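Local atomic coordinates of CG4930 (Drosophila melanogaster, PDB entry 3ISM), a protein that inhibits endonuclease G, the nuclease with which it forms a complex. Residues W110-K113 with L114-V118; V236-S239 with V240-S244; I255-K258 with L259-G263; G322-C325 with A326-D330. The protein carries 1 engineered substitution. All blocks are in the same frame, centred on the assembly; numbering follows the deposited sequence.

Interaction 1. Residues W110-K113 with L114-V118; sequences WIVK and LRDEV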
ATOM      1  N   TRP C 110      -8.770  12.478  39.673  1.00 31.57           N
ATOM      2  CA  TRP C 110      -8.299  11.870  40.913  1.00 31.09           C
ATOM      3  C   TRP C 110      -6.955  12.445  41.377  1.00 30.15           C
ATOM      4  O   TRP C 110      -6.706  12.595  42.575  1.00 30.37           O
ATOM      5  CB  TRP C 110      -8.216  10.356  40.747  1.00 30.89           C
ATOM      6  CG  TRP C 110      -7.557   9.645  41.898  1.00 31.27           C
ATOM      7  CD1 TRP C 110      -8.120   9.325  43.105  1.00 30.66           C
ATOM      8  CD2 TRP C 110      -6.217   9.141  41.934  1.00 30.54           C
ATOM      9  NE1 TRP C 110      -7.208   8.667  43.893  1.00 30.35           N
ATOM     10  CE2 TRP C 110      -6.033   8.536  43.197  1.00 30.46           C
ATOM     11  CE3 TRP C 110      -5.151   9.148  41.021  1.00 31.56           C
ATOM     12  CZ2 TRP C 110      -4.832   7.946  43.569  1.00 29.86           C
ATOM     13  CZ3 TRP C 110      -3.951   8.550  41.396  1.00 30.56           C
ATOM     14  CH2 TRP C 110      -3.805   7.961  42.657  1.00 30.96           C
ATOM     15  N   ILE C 111      -6.095  12.773  40.423  1.00 29.04           N
ATOM     16  CA  ILE C 111      -4.772  13.274  40.761  1.00 28.00           C
ATOM     17  C   ILE C 111      -4.838  14.633  41.484  1.00 27.95           C
ATOM     18  O   ILE C 111      -3.969  14.943  42.268  1.00 27.68           O
ATOM     19  CB  ILE C 111      -3.826  13.284  39.522  1.00 27.55           C
ATOM     20  CG1 ILE C 111      -2.358  13.258  39.962  1.00 26.95           C
ATOM     21  CG2 ILE C 111      -4.149  14.443  38.559  1.00 26.18           C
ATOM     22  CD1 ILE C 111      -1.938  11.953  40.610  1.00 24.70           C
ATOM     23  N   VAL C 112      -5.891  15.411  41.232  1.00 27.95           N
ATOM     24  CA  VAL C 112      -6.128  16.679  41.935  1.00 28.46           C
ATOM     25  C   VAL C 112      -6.453  16.444  43.422  1.00 28.49           C
ATOM     26  O   VAL C 112      -5.920  17.127  44.311  1.00 28.38           O
ATOM     27  CB  VAL C 112      -7.283  17.478  41.263  1.00 28.34           C
ATOM     28  CG1 VAL C 112      -7.728  18.638  42.125  1.00 28.08           C
ATOM     29  CG2 VAL C 112      -6.865  17.956  39.874  1.00 29.48           C
ATOM     30  N   LYS C 113      -7.329  15.480  43.687  1.00 28.65           N
ATOM     31  CA  LYS C 113      -7.628  15.092  45.069  1.00 29.07           C
ATOM     32  C   LYS C 113      -6.398  14.528  45.772  1.00 28.50           C
ATOM     33  O   LYS C 113      -6.173  14.817  46.947  1.00 28.84           O
ATOM     34  CB  LYS C 113      -8.771  14.080  45.125  1.00 29.55           C
ATOM     35  CG  LYS C 113     -10.113  14.602  44.611  1.00 32.31           C
ATOM     36  CD  LYS C 113     -11.000  13.435  44.160  1.00 35.84           C
ATOM     37  CE  LYS C 113     -12.394  13.922  43.709  1.00 40.11           C
ATOM     38  NZ  LYS C 113     -13.224  12.843  43.035  1.00 38.23           N
ATOM     39  N   LEU C 114      -5.610  13.719  45.057  1.00 28.56           N
ATOM     40  CA  LEU C 114      -4.373  13.171  45.615  1.00 27.92           C
ATOM     41  C   LEU C 114      -3.413  14.290  46.004  1.00 27.68           C
ATOM     42  O   LEU C 114      -2.895  14.295  47.113  1.00 27.18           O
ATOM     43  CB  LEU C 114      -3.704  12.178  44.660  1.00 27.67           C
ATOM     44  CG  LEU C 114      -2.438  11.503  45.214  1.00 29.10           C
ATOM     45  CD1 LEU C 114      -2.799  10.443  46.257  1.00 31.12           C
ATOM     46  CD2 LEU C 114      -1.601  10.880  44.137  1.00 28.06           C
ATOM     47  N   ARG C 115      -3.185  15.241  45.101  1.00 27.49           N
ATOM     48  CA  ARG C 115      -2.349  16.404  45.415  1.00 27.52           C
ATOM     49  C   ARG C 115      -2.867  17.121  46.654  1.00 27.48           C
ATOM     50  O   ARG C 115      -2.102  17.467  47.549  1.00 27.24           O
ATOM     51  CB  ARG C 115      -2.324  17.397  44.249  1.00 27.44           C
ATOM     52  CG  ARG C 115      -1.632  18.732  44.575  1.00 27.99           C
ATOM     53  CD  ARG C 115      -2.069  19.858  43.644  1.00 28.16           C
ATOM     54  NE  ARG C 115      -3.470  20.224  43.842  1.00 27.10           N
ATOM     55  CZ  ARG C 115      -4.151  21.056  43.054  1.00 26.97           C
ATOM     56  NH1 ARG C 115      -3.572  21.612  42.001  1.00 26.03           N
ATOM     57  NH2 ARG C 115      -5.425  21.318  43.309  1.00 25.00           N
ATOM     58  N   ASP C 116      -4.175  17.351  46.699  1.00 27.85           N
ATOM     59  CA  ASP C 116      -4.754  18.131  47.776  1.00 28.09           C
ATOM     60  C   ASP C 116      -4.533  17.459  49.123  1.00 28.19           C
ATOM     61  O   ASP C 116      -4.281  18.153  50.112  1.00 27.57           O
ATOM     62  CB  ASP C 116      -6.227  18.430  47.511  1.00 28.37           C
ATOM     63  CG  ASP C 116      -6.419  19.422  46.364  1.00 29.63           C
ATOM     64  OD1 ASP C 116      -5.414  19.862  45.767  1.00 31.45           O
ATOM     65  OD2 ASP C 116      -7.573  19.754  46.045  1.00 31.53           O
ATOM     66  N   GLU C 117      -4.578  16.120  49.130  1.00 28.09           N
ATOM     67  CA  GLU C 117      -4.293  15.325  50.322  1.00 28.99           C
ATOM     68  C   GLU C 117      -2.803  15.343  50.675  1.00 29.01           C
ATOM     69  O   GLU C 117      -2.426  15.407  51.850  1.00 28.87           O
ATOM     70  CB  GLU C 117      -4.779  13.883  50.139  1.00 28.95           C
ATOM     71  CG  GLU C 117      -4.888  13.080  51.455  1.00 30.52           C
ATOM     72  CD  GLU C 117      -5.987  13.565  52.413  1.00 32.48           C
ATOM     73  OE1 GLU C 117      -6.943  14.246  51.993  1.00 34.26           O
ATOM     74  OE2 GLU C 117      -5.903  13.244  53.608  1.00 33.33           O
ATOM     75  N   VAL C 118      -1.966  15.290  49.644  1.00 29.08           N
ATOM     76  CA  VAL C 118      -0.521  15.386  49.804  1.00 29.18           C
ATOM     77  C   VAL C 118      -0.134  16.697  50.488  1.00 29.70           C
ATOM     78  O   VAL C 118       0.659  16.694  51.428  1.00 30.34           O
ATOM     79  CB  VAL C 118       0.194  15.210  48.436  1.00 28.94           C
ATOM     80  CG1 VAL C 118       1.621  15.800  48.467  1.00 28.66           C
ATOM     81  CG2 VAL C 118       0.227  13.730  48.062  1.00 26.87           C
TER
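L114 reaches back along one face of helix 104-120 to W110 and I111, the i to i+4 and i to i+3 neighbours of a continuous alpha-helix. This helix belongs to the Ku C-terminal-domain-like part of the chain. From the backbone outward, L114 CB sits 3.7 Å from the carbonyl oxygen of I111 and equally close to W110 O. Beyond it, CG is turned anti to the backbone N (chi1 -177°), which sends the two methyls toward the residues one turn back. L114 CD2 touches both neighbours, with I111 CD1 at 3.7 Å and the six-membered part of the indole through W110 CH2 at 3.9 Å. CD1 approaches the same ring more loosely, near W110 CZ2. A branched leucine suits this place because one tip can serve two apolar partners, while W71 of helix 52-75 packs against it as well. Beneath run the helical bonds, L114 N to W110 O at 2.9 Å among them. A second group on the helix centres on R115, which, bent at chi3, passes its NH2 along V112 CG1 at 3.7 Å, and its NH1 bonds to F157 O. There the guanidinium makes a side-on salt bridge to D116, the carboxylate oxygen lying in its plane, so that D116 OD1 alone receives both R115 NE at 2.8 Å and R115 NH2 at 2.9 Å.

Interaction 2. Residues V236-S239 with V240-S244; sequences VPDS and VHQAS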
ATOM      1  N   VAL C 236       4.130   9.186 -25.059  1.00 33.53           N
ATOM      2  CA  VAL C 236       4.169   9.018 -26.515  1.00 33.53           C
ATOM      3  C   VAL C 236       3.323   7.810 -26.922  1.00 33.62           C
ATOM      4  O   VAL C 236       3.516   6.721 -26.379  1.00 33.69           O
ATOM      5  CB  VAL C 236       5.630   8.835 -27.014  1.00 33.44           C
ATOM      6  CG1 VAL C 236       5.677   8.492 -28.501  1.00 33.25           C
ATOM      7  CG2 VAL C 236       6.452  10.082 -26.730  1.00 33.26           C
ATOM      8  N   PRO C 237       2.373   8.001 -27.867  1.00 33.69           N
ATOM      9  CA  PRO C 237       1.528   6.908 -28.364  1.00 33.77           C
ATOM     10  C   PRO C 237       2.349   5.724 -28.874  1.00 33.92           C
ATOM     11  O   PRO C 237       3.436   5.916 -29.432  1.00 33.83           O
ATOM     12  CB  PRO C 237       0.749   7.559 -29.510  1.00 33.72           C
ATOM     13  CG  PRO C 237       0.707   8.997 -29.158  1.00 33.69           C
ATOM     14  CD  PRO C 237       2.036   9.281 -28.517  1.00 33.68           C
ATOM     15  N   ASP C 238       1.853   4.514 -28.638  1.00 34.10           N
ATOM     16  CA  ASP C 238       2.602   3.298 -28.939  1.00 34.30           C
ATOM     17  C   ASP C 238       3.087   3.237 -30.384  1.00 34.45           C
ATOM     18  O   ASP C 238       4.260   2.967 -30.645  1.00 34.39           O
ATOM     19  CB  ASP C 238       1.759   2.061 -28.620  1.00 34.28           C
ATOM     20  CG  ASP C 238       2.294   0.805 -29.280  1.00 34.28           C
ATOM     21  OD1 ASP C 238       1.491  -0.112 -29.553  1.00 34.34           O
ATOM     22  OD2 ASP C 238       3.516   0.735 -29.524  1.00 33.63           O
ATOM     23  N   SER C 239       2.176   3.481 -31.317  1.00 34.66           N
ATOM     24  CA  SER C 239       2.482   3.369 -32.747  1.00 34.90           C
ATOM     25  C   SER C 239       3.608   4.305 -33.192  1.00 35.08           C
ATOM     26  O   SER C 239       4.380   3.969 -34.093  1.00 35.11           O
ATOM     27  CB  SER C 239       1.226   3.613 -33.589  1.00 34.93           C
ATOM     28  OG  SER C 239       0.558   4.805 -33.200  1.00 34.95           O
ATOM     29  N   VAL C 240       3.692   5.471 -32.556  1.00 35.37           N
ATOM     30  CA  VAL C 240       4.766   6.430 -32.809  1.00 35.61           C
ATOM     31  C   VAL C 240       6.089   5.880 -32.287  1.00 35.87           C
ATOM     32  O   VAL C 240       7.068   5.782 -33.031  1.00 35.98           O
ATOM     33  CB  VAL C 240       4.488   7.796 -32.140  1.00 35.62           C
ATOM     34  CG1 VAL C 240       5.663   8.753 -32.359  1.00 35.50           C
ATOM     35  CG2 VAL C 240       3.183   8.400 -32.658  1.00 35.54           C
ATOM     36  N   HIS C 241       6.104   5.510 -31.008  1.00 36.17           N
ATOM     37  CA  HIS C 241       7.298   4.949 -30.379  1.00 36.49           C
ATOM     38  C   HIS C 241       7.693   3.626 -31.038  1.00 36.52           C
ATOM     39  O   HIS C 241       8.878   3.306 -31.125  1.00 36.54           O
ATOM     40  CB  HIS C 241       7.090   4.776 -28.870  1.00 36.63           C
ATOM     41  CG  HIS C 241       8.364   4.777 -28.080  1.00 37.08           C
ATOM     42  ND1 HIS C 241       8.810   3.673 -27.384  1.00 37.54           N
ATOM     43  CD2 HIS C 241       9.292   5.745 -27.885  1.00 37.28           C
ATOM     44  CE1 HIS C 241       9.956   3.963 -26.790  1.00 37.52           C
ATOM     45  NE2 HIS C 241      10.271   5.213 -27.080  1.00 37.36           N
ATOM     46  N   GLN C 242       6.694   2.880 -31.513  1.00 36.60           N
ATOM     47  CA  GLN C 242       6.915   1.684 -32.326  1.00 36.82           C
ATOM     48  C   GLN C 242       7.730   2.018 -33.574  1.00 36.86           C
ATOM     49  O   GLN C 242       8.693   1.322 -33.887  1.00 36.71           O
ATOM     50  CB  GLN C 242       5.577   1.061 -32.744  1.00 36.85           C
ATOM     51  CG  GLN C 242       5.676  -0.358 -33.287  1.00 37.13           C
ATOM     52  CD  GLN C 242       5.637  -1.406 -32.191  1.00 37.49           C
ATOM     53  OE1 GLN C 242       4.594  -1.637 -31.577  1.00 37.66           O
ATOM     54  NE2 GLN C 242       6.774  -2.052 -31.945  1.00 37.22           N
ATOM     55  N   ALA C 243       7.337   3.092 -34.263  1.00 37.01           N
ATOM     56  CA  ALA C 243       7.973   3.533 -35.509  1.00 37.12           C
ATOM     57  C   ALA C 243       9.401   4.055 -35.315  1.00 37.19           C
ATOM     58  O   ALA C 243      10.289   3.752 -36.114  1.00 37.25           O
ATOM     59  CB  ALA C 243       7.108   4.582 -36.205  1.00 37.15           C
ATOM     60  N   SER C 244       9.613   4.830 -34.252  1.00 37.27           N
ATOM     61  CA  SER C 244      10.945   5.343 -33.905  1.00 37.44           C
ATOM     62  C   SER C 244      11.914   4.214 -33.536  1.00 37.50           C
ATOM     63  O   SER C 244      13.123   4.319 -33.756  1.00 37.40           O
ATOM     64  CB  SER C 244      10.842   6.361 -32.762  1.00 37.58           C
ATOM     65  OG  SER C 244      12.083   7.005 -32.513  1.00 37.68           O
TER
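V236 and V240 meet through their CG1 methyls, 3.9 Å apart, with the two side chains crossing at about a right angle where the chain enters helix 238-261. Both CG1 atoms are anti to their backbone N (V236 chi1 173°), the turn that brings the V236 methyl against V240 and H241, in the first turn. That methyl also lies near H241 CB. Beside it, P237 CB brushes V240 CG2 at 4.1 Å, so the beta-branched valine presents one methyl to each residue ahead of the helix. What positions these small apolar groups is the start of the helix. P237 is the N-cap residue; it offers no polar side chain, but its carbonyl supplies the first acceptor, taking H241 N in a nearly straight bond of 3.1 Å and V240 N in a weak one. Proline fits here because the N-cap needs its carbonyl, not its amide hydrogen, for the helical ladder. One step on, D238 O receives Q242 N at 2.6 Å, and A243 N bonds to S239 O. The D238 and Q242 side chains run alongside each other, pointing the same way. The contact is a surface one: D238 packs on K76 of the nuclease chain CG8862, while H241 and S244 lean on V230, in the loop that follows helix 220-229 and precedes helix 238-261.

Interaction 3. Residues I255-K258 with L259-G263; sequences IIWK and LLFDG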
ATOM      1  N   ILE C 255      22.722  -1.787 -42.599  1.00 39.50           N
ATOM      2  CA  ILE C 255      24.183  -1.645 -42.595  1.00 39.04           C
ATOM      3  C   ILE C 255      24.879  -3.010 -42.415  1.00 38.70           C
ATOM      4  O   ILE C 255      25.925  -3.257 -43.026  1.00 38.84           O
ATOM      5  CB  ILE C 255      24.679  -0.575 -41.565  1.00 38.95           C
ATOM      6  CG1 ILE C 255      26.211  -0.477 -41.555  1.00 39.13           C
ATOM      7  CG2 ILE C 255      24.147  -0.860 -40.179  1.00 38.87           C
ATOM      8  CD1 ILE C 255      26.777   0.525 -40.553  1.00 39.33           C
ATOM      9  N   ILE C 256      24.285  -3.884 -41.589  1.00 38.01           N
ATOM     10  CA  ILE C 256      24.765  -5.259 -41.400  1.00 37.32           C
ATOM     11  C   ILE C 256      24.819  -5.986 -42.754  1.00 36.77           C
ATOM     12  O   ILE C 256      25.814  -6.634 -43.083  1.00 36.58           O
ATOM     13  CB  ILE C 256      23.871  -6.048 -40.392  1.00 37.37           C
ATOM     14  CG1 ILE C 256      24.032  -5.491 -38.971  1.00 37.47           C
ATOM     15  CG2 ILE C 256      24.203  -7.545 -40.403  1.00 37.20           C
ATOM     16  CD1 ILE C 256      23.021  -6.036 -37.954  1.00 37.13           C
ATOM     17  N   TRP C 257      23.747  -5.839 -43.533  1.00 36.07           N
ATOM     18  CA  TRP C 257      23.654  -6.399 -44.876  1.00 35.55           C
ATOM     19  C   TRP C 257      24.679  -5.781 -45.840  1.00 35.25           C
ATOM     20  O   TRP C 257      25.124  -6.443 -46.772  1.00 35.22           O
ATOM     21  CB  TRP C 257      22.231  -6.241 -45.427  1.00 35.19           C
ATOM     22  CG  TRP C 257      21.858  -7.274 -46.459  1.00 35.03           C
ATOM     23  CD1 TRP C 257      22.175  -7.261 -47.789  1.00 34.57           C
ATOM     24  CD2 TRP C 257      21.088  -8.466 -46.244  1.00 34.67           C
ATOM     25  NE1 TRP C 257      21.658  -8.370 -48.413  1.00 34.23           N
ATOM     26  CE2 TRP C 257      20.984  -9.127 -47.490  1.00 34.52           C
ATOM     27  CE3 TRP C 257      20.480  -9.043 -45.121  1.00 34.24           C
ATOM     28  CZ2 TRP C 257      20.295 -10.333 -47.644  1.00 34.60           C
ATOM     29  CZ3 TRP C 257      19.792 -10.241 -45.275  1.00 34.46           C
ATOM     30  CH2 TRP C 257      19.708 -10.874 -46.529  1.00 34.76           C
ATOM     31  N   LYS C 258      25.046  -4.519 -45.613  1.00 34.92           N
ATOM     32  CA  LYS C 258      26.107  -3.871 -46.393  1.00 34.57           C
ATOM     33  C   LYS C 258      27.486  -4.399 -45.998  1.00 34.19           C
ATOM     34  O   LYS C 258      28.251  -4.845 -46.855  1.00 33.95           O
ATOM     35  CB  LYS C 258      26.064  -2.343 -46.239  1.00 34.73           C
ATOM     36  CG  LYS C 258      25.572  -1.582 -47.468  1.00 34.89           C
ATOM     37  CD  LYS C 258      24.085  -1.272 -47.411  1.00 35.38           C
ATOM     38  CE  LYS C 258      23.657  -0.436 -48.613  1.00 36.11           C
ATOM     39  NZ  LYS C 258      22.300   0.141 -48.423  1.00 36.07           N
ATOM     40  N   LEU C 259      27.779  -4.354 -44.696  1.00 33.72           N
ATOM     41  CA  LEU C 259      29.057  -4.811 -44.132  1.00 33.21           C
ATOM     42  C   LEU C 259      29.453  -6.213 -44.596  1.00 32.95           C
ATOM     43  O   LEU C 259      30.631  -6.492 -44.841  1.00 32.75           O
ATOM     44  CB  LEU C 259      28.992  -4.789 -42.600  1.00 33.02           C
ATOM     45  CG  LEU C 259      29.148  -3.447 -41.877  1.00 33.00           C
ATOM     46  CD1 LEU C 259      28.382  -3.452 -40.545  1.00 32.37           C
ATOM     47  CD2 LEU C 259      30.619  -3.101 -41.664  1.00 31.76           C
ATOM     48  N   LEU C 260      28.451  -7.077 -44.720  1.00 32.60           N
ATOM     49  CA  LEU C 260      28.654  -8.478 -45.046  1.00 32.22           C
ATOM     50  C   LEU C 260      28.545  -8.794 -46.540  1.00 32.24           C
ATOM     51  O   LEU C 260      29.167  -9.744 -47.018  1.00 32.16           O
ATOM     52  CB  LEU C 260      27.646  -9.334 -44.269  1.00 32.09           C
ATOM     53  CG  LEU C 260      27.757  -9.444 -42.747  1.00 31.17           C
ATOM     54  CD1 LEU C 260      26.566 -10.211 -42.228  1.00 30.96           C
ATOM     55  CD2 LEU C 260      29.055 -10.112 -42.309  1.00 30.30           C
ATOM     56  N   PHE C 261      27.755  -8.012 -47.276  1.00 32.26           N
ATOM     57  CA  PHE C 261      27.412  -8.374 -48.654  1.00 32.38           C
ATOM     58  C   PHE C 261      27.666  -7.316 -49.740  1.00 32.58           C
ATOM     59  O   PHE C 261      27.155  -7.447 -50.857  1.00 32.63           O
ATOM     60  CB  PHE C 261      25.965  -8.888 -48.731  1.00 32.25           C
ATOM     61  CG  PHE C 261      25.646  -9.956 -47.724  1.00 32.15           C
ATOM     62  CD1 PHE C 261      26.263 -11.200 -47.788  1.00 31.98           C
ATOM     63  CD2 PHE C 261      24.730  -9.717 -46.706  1.00 32.37           C
ATOM     64  CE1 PHE C 261      25.975 -12.189 -46.856  1.00 31.99           C
ATOM     65  CE2 PHE C 261      24.432 -10.700 -45.768  1.00 32.12           C
ATOM     66  CZ  PHE C 261      25.059 -11.939 -45.842  1.00 32.20           C
ATOM     67  N   ASP C 262      28.456  -6.287 -49.430  1.00 32.81           N
ATOM     68  CA  ASP C 262      28.901  -5.331 -50.455  1.00 32.99           C
ATOM     69  C   ASP C 262      29.924  -5.994 -51.378  1.00 33.08           C
ATOM     70  O   ASP C 262      30.061  -5.624 -52.545  1.00 33.00           O
ATOM     71  CB  ASP C 262      29.497  -4.063 -49.829  1.00 33.01           C
ATOM     72  CG  ASP C 262      28.432  -3.063 -49.384  1.00 33.34           C
ATOM     73  OD1 ASP C 262      27.343  -3.020 -49.999  1.00 33.88           O
ATOM     74  OD2 ASP C 262      28.690  -2.312 -48.416  1.00 33.21           O
ATOM     75  N   GLY C 263      30.634  -6.974 -50.827  1.00 33.21           N
ATOM     76  CA  GLY C 263      31.561  -7.822 -51.568  1.00 33.51           C
ATOM     77  C   GLY C 263      31.893  -9.011 -50.687  1.00 33.70           C
ATOM     78  O   GLY C 263      30.994  -9.626 -50.103  1.00 33.68           O
TER
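F261 turns the edge of its ring toward the face of W257, a T-shaped pair one helical turn apart with the planes at 56°. The phenyl and the five-membered ring of the indole have centroids 4.8 Å apart. F261 CD2 does the touching: it stands 3.6 Å above the indole plane, offset toward the rim, and W257 CD1 is the nearest atom. The W257 CG points opposite its own backbone N (chi1 -154°), which brings the indole face against the edge of the phenyl. L260 CB, meanwhile, lies 3.7 Å over the centre of one phenyl face of F261. With an alanine at W257, the indole face would be gone and the F261 ring would probably lose the surface that steadies its edge. The aliphatic pairs are simpler: I255 CG1 and L259 CD1 lie 3.8 Å apart, the side chains side by side, and I256 CG2 runs beside L260 CD1. At the last turn K258 O accepts D262 N at 3.0 Å. I256 and L260, the buried pair, suit being apolar because they pack against the neighbouring helices: I256 meets L276 of helix 267-287, as I255 does, whereas L260 and F261 rest on L299 of helix 290-305, whose E302 touches both W257 and F261.

Interaction 4. Residues G322-C325 with A326-D330; sequences GPSC and ARDSD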
ATOM      1  N   GLY C 322      20.824 -16.086 -32.929  1.00 30.34           N
ATOM      2  CA  GLY C 322      19.617 -16.585 -33.564  1.00 30.61           C
ATOM      3  C   GLY C 322      18.377 -15.911 -33.028  1.00 30.78           C
ATOM      4  O   GLY C 322      18.473 -14.855 -32.395  1.00 30.89           O
ATOM      5  N   PRO C 323      17.205 -16.510 -33.294  1.00 30.81           N
ATOM      6  CA  PRO C 323      15.926 -16.015 -32.808  1.00 30.95           C
ATOM      7  C   PRO C 323      15.958 -15.699 -31.318  1.00 30.97           C
ATOM      8  O   PRO C 323      16.645 -16.386 -30.548  1.00 31.06           O
ATOM      9  CB  PRO C 323      14.974 -17.182 -33.090  1.00 30.99           C
ATOM     10  CG  PRO C 323      15.545 -17.823 -34.311  1.00 30.93           C
ATOM     11  CD  PRO C 323      17.042 -17.726 -34.115  1.00 31.11           C
ATOM     12  N   SER C 324      15.253 -14.640 -30.925  1.00 30.81           N
ATOM     13  CA  SER C 324      15.127 -14.294 -29.508  1.00 30.68           C
ATOM     14  C   SER C 324      14.298 -15.349 -28.781  1.00 30.34           C
ATOM     15  O   SER C 324      13.353 -15.894 -29.362  1.00 30.36           O
ATOM     16  CB  SER C 324      14.478 -12.929 -29.360  1.00 30.60           C
ATOM     17  OG  SER C 324      14.512 -12.493 -28.015  1.00 31.82           O
ATOM     18  N   CYS C 325      14.652 -15.630 -27.523  1.00 30.16           N
ATOM     19  CA  CYS C 325      13.945 -16.650 -26.738  0.50 29.64           C
ATOM     20  C   CYS C 325      14.015 -16.405 -25.223  1.00 30.01           C
ATOM     21  O   CYS C 325      14.511 -15.359 -24.776  1.00 30.12           O
ATOM     22  CB  CYS C 325      14.437 -18.060 -27.107  0.50 29.70           C
ATOM     23  SG  CYS C 325      16.080 -18.461 -26.536  0.50 27.18           S
ATOM     24  N   ALA C 326      13.493 -17.357 -24.436  1.00 29.79           N
ATOM     25  CA  ALA C 326      13.414 -17.226 -22.966  1.00 29.72           C
ATOM     26  C   ALA C 326      14.777 -17.098 -22.307  1.00 29.82           C
ATOM     27  O   ALA C 326      14.881 -16.794 -21.118  1.00 29.66           O
ATOM     28  CB  ALA C 326      12.643 -18.393 -22.344  1.00 29.66           C
ATOM     29  N   ARG C 327      15.819 -17.343 -23.087  1.00 29.81           N
ATOM     30  CA  ARG C 327      17.175 -17.207 -22.609  1.00 30.25           C
ATOM     31  C   ARG C 327      17.534 -15.736 -22.544  1.00 30.33           C
ATOM     32  O   ARG C 327      18.322 -15.327 -21.686  1.00 30.09           O
ATOM     33  CB  ARG C 327      18.140 -17.965 -23.528  1.00 30.48           C
ATOM     34  CG  ARG C 327      18.021 -19.488 -23.396  1.00 30.66           C
ATOM     35  CD  ARG C 327      18.842 -20.240 -24.440  1.00 30.63           C
ATOM     36  NE  ARG C 327      20.279 -19.957 -24.390  1.00 30.91           N
ATOM     37  CZ  ARG C 327      21.124 -20.454 -23.488  1.00 31.72           C
ATOM     38  NH1 ARG C 327      20.690 -21.264 -22.527  1.00 30.98           N
ATOM     39  NH2 ARG C 327      22.415 -20.152 -23.555  1.00 32.20           N
ATOM     40  N   ASP C 328      16.937 -14.946 -23.442  1.00 30.45           N
ATOM     41  CA  ASP C 328      17.330 -13.546 -23.605  1.00 30.90           C
ATOM     42  C   ASP C 328      16.227 -12.507 -23.354  1.00 30.71           C
ATOM     43  O   ASP C 328      16.523 -11.313 -23.196  1.00 31.08           O
ATOM     44  CB  ASP C 328      18.014 -13.313 -24.973  1.00 31.25           C
ATOM     45  CG  ASP C 328      17.086 -13.568 -26.166  1.00 32.52           C
ATOM     46  OD1 ASP C 328      16.868 -14.744 -26.538  1.00 32.07           O
ATOM     47  OD2 ASP C 328      16.594 -12.577 -26.758  1.00 35.34           O
ATOM     48  N   SER C 329      14.973 -12.953 -23.283  1.00 29.72           N
ATOM     49  CA  SER C 329      13.839 -12.026 -23.368  1.00 28.81           C
ATOM     50  C   SER C 329      12.611 -12.393 -22.504  1.00 28.12           C
ATOM     51  O   SER C 329      12.319 -13.576 -22.272  1.00 27.67           O
ATOM     52  CB  SER C 329      13.431 -11.879 -24.831  1.00 28.62           C
ATOM     53  OG  SER C 329      12.159 -11.293 -24.965  1.00 29.37           O
ATOM     54  N   ASP C 330      11.893 -11.363 -22.051  1.00 26.92           N
ATOM     55  CA  ASP C 330      10.680 -11.558 -21.263  1.00 25.84           C
ATOM     56  C   ASP C 330       9.443 -11.769 -22.124  1.00 25.90           C
ATOM     57  O   ASP C 330       8.330 -11.854 -21.613  1.00 25.95           O
ATOM     58  CB  ASP C 330      10.480 -10.437 -20.218  1.00 25.68           C
ATOM     59  CG  ASP C 330      10.091  -9.085 -20.820  1.00 23.95           C
ATOM     60  OD1 ASP C 330       9.803  -8.168 -20.013  1.00 23.17           O
ATOM     61  OD2 ASP C 330      10.073  -8.916 -22.062  1.00 21.81           O
TER
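The carboxylate of D328 reaches back to C325 and S324, meeting polar partners at both oxygens. C325 N bonds to D328 OD1 at 2.6 Å, on the syn side of that oxygen, approaching from 28° out of the carboxylate plane. The other oxygen, D328 OD2, accepts from S324 OG, but the modelled 2.4 Å is so short that the exact length is doubtful. The D328 CG lies between its backbone N and carbonyl carbon (chi1 64°), an arrangement that folds the acid back over the chain. An aspartate suits this position, having two acceptors on a short stem to serve a backbone N-H and a hydroxyl together. Were this acid shortened to an alanine, both oxygens would go, and C325 N and S324 OG would probably be left without these partners, the serine hydroxyl set free to turn. The backbone returns the grip: D328 N bonds to C325 O at 2.8 Å, and S329 N reaches the same oxygen weakly. S329 CB lies 3.4 Å from S324 OG, while S329 OG bonds to G285 O. The guanidinium of R327 turns elsewhere, forming a salt bridge with E320. On the nuclease side, R134 of the CG8862 chain bonds to A326 O, and R99 of that chain forms a salt bridge with D330. Bonded from C325 O to D328 N, residues C325-D328 form a type I beta turn, closed by the carboxylate of D328, in a loop at the inhibitor-nuclease interface, with the A326 side chain about 10 Å from a bound magnesium ion.

In the fold
Interaction 1 stands apart, on helix 104-120, its centre about 80 Å from that of interaction 4 and about 99 Å from that of interaction 3, on the opposite side of the chain's centre. Interactions 2 and 3 share helix 238-261 at its two ends, their centres about 28 Å apart. Interaction 2 is a surface contact with small apolar groups and an N-cap proline, whereas interaction 3, partly buried, relies on aromatic and aliphatic packing. Interaction 1 is also partly buried and combines apolar packing with a salt bridge. Interaction 4, without helix, depends mainly on hydrogen bonds. Interactions 2 and 4 alone lie beside the nuclease chain.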